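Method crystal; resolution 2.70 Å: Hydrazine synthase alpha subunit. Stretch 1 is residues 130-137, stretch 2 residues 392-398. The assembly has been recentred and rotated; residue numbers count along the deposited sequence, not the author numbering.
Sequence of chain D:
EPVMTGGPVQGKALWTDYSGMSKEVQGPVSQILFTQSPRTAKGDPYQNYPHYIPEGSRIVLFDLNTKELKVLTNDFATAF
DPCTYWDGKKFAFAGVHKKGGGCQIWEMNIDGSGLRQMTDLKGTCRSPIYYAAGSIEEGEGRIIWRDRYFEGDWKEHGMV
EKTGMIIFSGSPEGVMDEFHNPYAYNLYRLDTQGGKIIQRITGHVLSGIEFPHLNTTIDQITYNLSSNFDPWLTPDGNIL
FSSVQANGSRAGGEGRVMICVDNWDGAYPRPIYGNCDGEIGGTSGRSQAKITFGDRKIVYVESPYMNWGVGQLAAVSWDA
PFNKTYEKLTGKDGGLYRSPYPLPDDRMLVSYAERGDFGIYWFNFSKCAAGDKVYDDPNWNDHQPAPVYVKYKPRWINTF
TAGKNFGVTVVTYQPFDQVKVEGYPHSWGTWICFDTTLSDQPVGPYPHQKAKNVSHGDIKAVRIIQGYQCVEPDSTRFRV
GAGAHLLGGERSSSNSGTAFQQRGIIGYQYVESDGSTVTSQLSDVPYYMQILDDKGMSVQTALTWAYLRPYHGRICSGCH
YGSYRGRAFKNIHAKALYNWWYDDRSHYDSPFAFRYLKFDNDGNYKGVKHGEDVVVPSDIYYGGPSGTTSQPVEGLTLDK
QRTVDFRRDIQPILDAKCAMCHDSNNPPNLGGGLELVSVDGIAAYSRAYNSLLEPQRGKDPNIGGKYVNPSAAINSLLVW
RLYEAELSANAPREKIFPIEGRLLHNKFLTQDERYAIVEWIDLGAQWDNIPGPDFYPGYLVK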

# COMPACT_ATOMS: atom_id res chain seq x y z
N TYR D 130 31.66 21.47 -2.69
CA TYR D 130 32.33 22.49 -1.88
C TYR D 130 31.34 23.17 -0.95
O TYR D 130 30.26 23.60 -1.37
CB TYR D 130 33.02 23.53 -2.76
CG TYR D 130 34.20 23.00 -3.54
CD1 TYR D 130 35.36 22.60 -2.89
CD2 TYR D 130 34.16 22.90 -4.92
CE1 TYR D 130 36.44 22.12 -3.59
CE2 TYR D 130 35.24 22.42 -5.64
CZ TYR D 130 36.38 22.03 -4.97
OH TYR D 130 37.46 21.55 -5.67
N TYR D 131 31.71 23.25 0.32
CA TYR D 131 30.93 23.98 1.31
C TYR D 131 31.83 25.02 1.93
O TYR D 131 32.82 24.67 2.57
CB TYR D 131 30.36 23.04 2.37
CG TYR D 131 29.47 23.73 3.38
CD1 TYR D 131 28.25 24.26 3.01
CD2 TYR D 131 29.86 23.85 4.71
CE1 TYR D 131 27.43 24.89 3.92
CE2 TYR D 131 29.05 24.47 5.64
CZ TYR D 131 27.84 24.99 5.24
OH TYR D 131 27.02 25.61 6.15
N ALA D 132 31.49 26.29 1.79
CA ALA D 132 32.43 27.31 2.21
C ALA D 132 32.18 27.65 3.67
O ALA D 132 31.19 28.29 4.02
CB ALA D 132 32.31 28.53 1.33
N ALA D 133 33.10 27.21 4.51
CA ALA D 133 32.97 27.33 5.96
C ALA D 133 34.08 28.23 6.50
O ALA D 133 35.24 27.84 6.53
CB ALA D 133 33.02 25.96 6.62
N GLY D 134 33.70 29.42 6.94
CA GLY D 134 34.68 30.41 7.34
C GLY D 134 35.37 31.01 6.13
O GLY D 134 36.31 31.79 6.26
N SER D 135 34.92 30.61 4.94
CA SER D 135 35.41 31.19 3.69
C SER D 135 34.26 31.79 2.91
O SER D 135 33.42 31.07 2.38
CB SER D 135 36.13 30.13 2.85
OG SER D 135 36.96 29.31 3.65
N ILE D 136 34.22 33.11 2.81
CA ILE D 136 33.20 33.78 2.02
C ILE D 136 33.91 34.61 0.97
O ILE D 136 33.72 34.40 -0.23
CB ILE D 136 32.28 34.66 2.89
CG1 ILE D 136 31.51 33.78 3.88
CG2 ILE D 136 31.31 35.44 2.03
CD1 ILE D 136 30.73 32.66 3.22
N GLU D 137 34.72 35.56 1.43
CA GLU D 137 35.59 36.32 0.54
C GLU D 137 36.98 35.70 0.48
O GLU D 137 37.48 35.16 1.48
CB GLU D 137 35.68 37.77 1.01
CG GLU D 137 35.60 37.95 2.51
CD GLU D 137 35.55 39.40 2.93
OE1 GLU D 137 34.63 40.12 2.47
OE2 GLU D 137 36.42 39.83 3.71
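Stretch 2, residues 392-398: YKPRWIN

The centre of the contact is Trp396, which gives up 98 Å² to stretch 1, more than any other residue of the pair. Its CA-to-CB bond points toward stretch 1, and with chi1 at 68° (p) and chi2 at -83° the indole lies with one face against the backbone around Ala133 and Gly134. Three measurements establish this: Gly134 N is 3.4 Å from Trp396 CD2, Ala133 C also lies over that face, and Gly134 CA sits 3.9 Å from the centroid of the Trp396 five-membered ring, 19° off its normal, a CH-pi contact. Gly134 adopts phi/psi of 74/5, a positive phi that in itself favours glycine, and an ideal CB there would point sideways, 4.4 Å from Trp396 CZ2.

Apolar packing continues around the indole. Ala133 CB is 4.2 Å from Trp396 CB, and Ala133 and Trp396 are also the residues whose CA atoms come nearest across the stretches, at 5.1 Å. Ile136, with both chi angles in m, has a sideways CA-to-CB bond, but its end comes nearer, placing Ile136 CD1 4.2 Å from Trp396 CD1 and likewise 4.2 Å from Lys393 CB. Tyr131 CE2 approaches Trp396 CB to 4.3 Å.

The backbones meet without forming a sheet. Stretch 1 leaves a strand after Tyr131 and continues as loop or turn; stretch 2 has no regular helix or strand, although its phi/psi values are extended throughout. Stretch 2 passes steeply across stretch 1 instead of running alongside it; the nearest CA pair is Ala133 with Trp396, Tyr131 reaches the backbone from Arg395 to Ile397, and Ile136 meets Lys393.

Farther out, Lys393 covers the loop with an aliphatic chain whose chi2 to chi4 are all t. Lys393 CD lies 3.9 Å from Ala132 CB, and the extended chain carries the ammonium to the backbone beyond, where Lys393 NZ donates a hydrogen bond to Ile136 O at 3.1 Å. A main-chain carbonyl thus receives the charged end, while the methylenes remain available for packing.

At the other end, Tyr131 has chi1 of -177° (t), and its ring tip comes nearer stretch 2 than its sideways CA-to-CB bond would suggest. Ile397 N donates to Tyr131 OH over 3.3 Å with an N-H...acceptor angle of 149°, approaching the ring at its edge, near its plane. Tyr131 OH also lies 2.9 Å from Arg395 O. Two hydrogen bonds, one from Lys393 and one to Tyr131, thus supplement the indole contact within a total buried surface of 488 Å².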

# COMPACT_ATOMS: atom_id res chain seq x y z
N TYR D 392 27.17 31.71 -5.92
CA TYR D 392 27.08 32.40 -4.65
C TYR D 392 27.29 31.40 -3.52
O TYR D 392 26.96 30.23 -3.65
CB TYR D 392 25.72 33.10 -4.50
CG TYR D 392 25.69 34.12 -3.39
CD1 TYR D 392 26.28 35.37 -3.56
CD2 TYR D 392 25.07 33.84 -2.18
CE1 TYR D 392 26.25 36.31 -2.55
CE2 TYR D 392 25.04 34.78 -1.16
CZ TYR D 392 25.63 36.01 -1.35
OH TYR D 392 25.60 36.95 -0.34
N LYS D 393 27.86 31.87 -2.41
CA LYS D 393 28.16 30.99 -1.29
C LYS D 393 27.05 30.99 -0.25
O LYS D 393 26.60 32.05 0.19
CB LYS D 393 29.49 31.40 -0.64
CG LYS D 393 30.71 31.11 -1.49
CD LYS D 393 31.97 31.68 -0.86
CE LYS D 393 33.18 31.48 -1.75
NZ LYS D 393 34.45 31.46 -0.97
N PRO D 394 26.60 29.79 0.14
CA PRO D 394 25.60 29.63 1.20
C PRO D 394 26.19 29.93 2.57
O PRO D 394 27.41 29.89 2.74
CB PRO D 394 25.18 28.16 1.08
CG PRO D 394 25.67 27.71 -0.26
CD PRO D 394 26.91 28.51 -0.51
N ARG D 395 25.32 30.21 3.54
CA ARG D 395 25.75 30.50 4.90
C ARG D 395 26.44 29.29 5.52
O ARG D 395 26.06 28.15 5.25
CB ARG D 395 24.55 30.92 5.75
CG ARG D 395 23.68 31.96 5.07
CD ARG D 395 22.28 32.00 5.65
NE ARG D 395 21.42 32.90 4.88
CZ ARG D 395 20.45 33.64 5.41
NH1 ARG D 395 20.22 33.60 6.72
NH2 ARG D 395 19.72 34.43 4.64
N TRP D 396 27.46 29.53 6.34
CA TRP D 396 28.11 28.44 7.04
C TRP D 396 27.70 28.44 8.51
O TRP D 396 27.83 29.45 9.21
CB TRP D 396 29.64 28.51 6.90
CG TRP D 396 30.30 29.67 7.57
CD1 TRP D 396 30.43 30.94 7.09
CD2 TRP D 396 30.95 29.66 8.85
NE1 TRP D 396 31.11 31.72 7.99
CE2 TRP D 396 31.44 30.96 9.08
CE3 TRP D 396 31.16 28.68 9.83
CZ2 TRP D 396 32.13 31.30 10.25
CZ3 TRP D 396 31.84 29.02 10.98
CH2 TRP D 396 32.32 30.32 11.18
N ILE D 397 27.19 27.30 8.96
CA ILE D 397 26.63 27.17 10.31
C ILE D 397 27.71 26.78 11.31
O ILE D 397 28.62 26.01 11.00
CB ILE D 397 25.50 26.12 10.34
CG1 ILE D 397 24.53 26.36 9.17
CG2 ILE D 397 24.76 26.16 11.67
CD1 ILE D 397 23.88 27.72 9.18
N ASN D 398 27.62 27.34 12.52
CA ASN D 398 28.58 27.05 13.58
C ASN D 398 28.54 25.59 14.03
O ASN D 398 27.48 25.05 14.34
CB ASN D 398 28.32 27.96 14.78
CG ASN D 398 28.57 29.42 14.47
OD1 ASN D 398 29.69 29.92 14.59
ND2 ASN D 398 27.52 30.13 14.06